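Local coordinates for protein Ent-copalyl diphosphate synthase (Streptomyces platensis, PDB 5BP8) that is probably a mostly helical class II terpene cyclase, related in fold to squalene-hopene cyclase, at residues Ala265-Leu268 against Asn269-Ala273. Residues are numbered along the deposited sequence; the frame is centred on the assembly and turned at random.
Sequences AWVL and NSLAA
V267 and L271 touch one turn apart on helix 260-274, in a fold of packed helices probably related to that of squalene-hopene cyclase. Their side chains run alongside each other in the same direction, and the evidence for contact is a single apolar approach, V267 CG1 to L271 CD2 at 4.1 Å. The V267 torsion explains which branch is used: CG1 stands opposite the backbone N (chi1 170°), while CG2 lies beside that N. Outside the pair, helix 504-518 packs on V267 and helix 7-20 on L271.

Four consecutive i to i+4 backbone bonds define the helix, N269 N to A265 O being the shortest at 2.8 Å; N-H...O angles of 154° to 166° confirm regular geometry. N269 folds its side chain back over the first of these carbonyls, with CG 3.3 Å from A265 O. The nearby ND2 makes no bond to that oxygen because the angle is poor; it donates instead to A312 O, and OD1 has a weak bond to Q319 NE2, so helix 307-319 holds both ends of the amide. The CB of W266 points away from 269-273, and its ring meets that of H354, planes at about 85°. W266 O accepts a bond from S270 N at 2.9 Å, and S270 OG, placed beside its own backbone N, comes within 3.1 Å of W266 O.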
ATOM      1  N   ALA A 265      10.755  -4.110   8.760  1.00 19.34           N
ATOM      2  CA  ALA A 265      10.074  -4.130  10.065  1.00 20.75           C
ATOM      3  C   ALA A 265       8.927  -5.133  10.114  1.00 21.97           C
ATOM      4  O   ALA A 265       8.757  -5.867  11.094  1.00 21.40           O
ATOM      5  CB  ALA A 265       9.558  -2.750  10.396  1.00 20.85           C
ATOM      6  N   TRP A 266       8.119  -5.151   9.056  1.00 22.12           N
ATOM      7  CA  TRP A 266       6.972  -6.053   9.029  1.00 23.15           C
ATOM      8  C   TRP A 266       7.422  -7.526   8.980  1.00 22.99           C
ATOM      9  O   TRP A 266       6.871  -8.370   9.692  1.00 22.60           O
ATOM     10  CB  TRP A 266       5.994  -5.706   7.888  1.00 23.66           C
ATOM     11  CG  TRP A 266       4.810  -4.742   8.290  1.00 24.83           C
ATOM     12  CD1 TRP A 266       3.484  -5.079   8.375  1.00 25.09           C
ATOM     13  CD2 TRP A 266       4.880  -3.329   8.661  1.00 25.48           C
ATOM     14  NE1 TRP A 266       2.730  -3.987   8.738  1.00 25.13           N
ATOM     15  CE2 TRP A 266       3.547  -2.900   8.923  1.00 26.02           C
ATOM     16  CE3 TRP A 266       5.933  -2.407   8.817  1.00 24.20           C
ATOM     17  CZ2 TRP A 266       3.228  -1.561   9.300  1.00 25.81           C
ATOM     18  CZ3 TRP A 266       5.605  -1.040   9.155  1.00 25.93           C
ATOM     19  CH2 TRP A 266       4.273  -0.650   9.405  1.00 25.43           C
ATOM     20  N   VAL A 267       8.446  -7.822   8.189  1.00 22.90           N
ATOM     21  CA  VAL A 267       9.005  -9.158   8.144  1.00 24.42           C
ATOM     22  C   VAL A 267       9.541  -9.559   9.520  1.00 24.84           C
ATOM     23  O   VAL A 267       9.217 -10.648  10.029  1.00 24.36           O
ATOM     24  CB  VAL A 267      10.117  -9.300   7.088  1.00 25.47           C
ATOM     25  CG1 VAL A 267      10.827 -10.633   7.254  1.00 27.97           C
ATOM     26  CG2 VAL A 267       9.536  -9.197   5.676  1.00 24.96           C
ATOM     27  N   LEU A 268      10.352  -8.691  10.127  1.00 23.96           N
ATOM     28  CA  LEU A 268      10.875  -8.991  11.455  1.00 25.08           C
ATOM     29  C   LEU A 268       9.781  -9.161  12.513  1.00 24.44           C
ATOM     30  O   LEU A 268       9.848 -10.085  13.341  1.00 25.45           O
ATOM     31  CB  LEU A 268      11.866  -7.913  11.882  1.00 25.41           C
ATOM     32  CG  LEU A 268      13.203  -7.943  11.158  1.00 26.62           C
ATOM     33  CD1 LEU A 268      13.962  -6.668  11.446  1.00 26.83           C
ATOM     34  CD2 LEU A 268      13.981  -9.184  11.601  1.00 28.10           C
ATOM     35  N   ASN A 269       8.752  -8.313  12.490  1.00 23.76           N
ATOM     36  CA  ASN A 269       7.665  -8.443  13.473  1.00 23.09           C
ATOM     37  C   ASN A 269       6.809  -9.679  13.272  1.00 23.81           C
ATOM     38  O   ASN A 269       6.382 -10.311  14.240  1.00 23.12           O
ATOM     39  CB  ASN A 269       6.789  -7.182  13.553  1.00 22.75           C
ATOM     40  CG  ASN A 269       7.531  -6.007  14.179  1.00 23.36           C
ATOM     41  OD1 ASN A 269       8.388  -6.182  15.059  1.00 22.90           O
ATOM     42  ND2 ASN A 269       7.219  -4.801  13.716  1.00 22.82           N
ATOM     43  N   SER A 270       6.582 -10.057  12.023  1.00 23.17           N
ATOM     44  CA  SER A 270       5.877 -11.298  11.743  1.00 24.20           C
ATOM     45  C   SER A 270       6.667 -12.502  12.258  1.00 25.06           C
ATOM     46  O   SER A 270       6.099 -13.382  12.909  1.00 26.34           O
ATOM     47  CB  SER A 270       5.620 -11.434  10.241  1.00 24.35           C
ATOM     48  OG  SER A 270       4.615 -10.513   9.848  1.00 23.77           O
ATOM     49  N   LEU A 271       7.962 -12.535  11.980  1.00 27.12           N
ATOM     50  CA  LEU A 271       8.818 -13.646  12.436  1.00 28.96           C
ATOM     51  C   LEU A 271       8.933 -13.715  13.949  1.00 28.78           C
ATOM     52  O   LEU A 271       8.972 -14.819  14.508  1.00 27.89           O
ATOM     53  CB  LEU A 271      10.200 -13.568  11.809  1.00 30.76           C
ATOM     54  CG  LEU A 271      10.350 -14.375  10.518  1.00 34.43           C
ATOM     55  CD1 LEU A 271       9.081 -14.406   9.677  1.00 37.10           C
ATOM     56  CD2 LEU A 271      11.491 -13.793   9.711  1.00 35.75           C
ATOM     57  N   ALA A 272       8.955 -12.561  14.610  1.00 28.37           N
ATOM     58  CA  ALA A 272       8.962 -12.531  16.091  1.00 30.06           C
ATOM     59  C   ALA A 272       7.693 -13.101  16.668  1.00 30.41           C
ATOM     60  O   ALA A 272       7.711 -13.751  17.710  1.00 29.14           O
ATOM     61  CB  ALA A 272       9.169 -11.116  16.595  1.00 29.35           C
ATOM     62  N   ALA A 273       6.579 -12.849  15.991  1.00 29.94           N
ATOM     63  CA  ALA A 273       5.275 -13.335  16.405  1.00 30.31           C
ATOM     64  C   ALA A 273       5.098 -14.821  16.135  1.00 29.83           C
ATOM     65  O   ALA A 273       4.266 -15.474  16.777  1.00 29.97           O
ATOM     66  CB  ALA A 273       4.170 -12.560  15.700  1.00 30.52           C
TER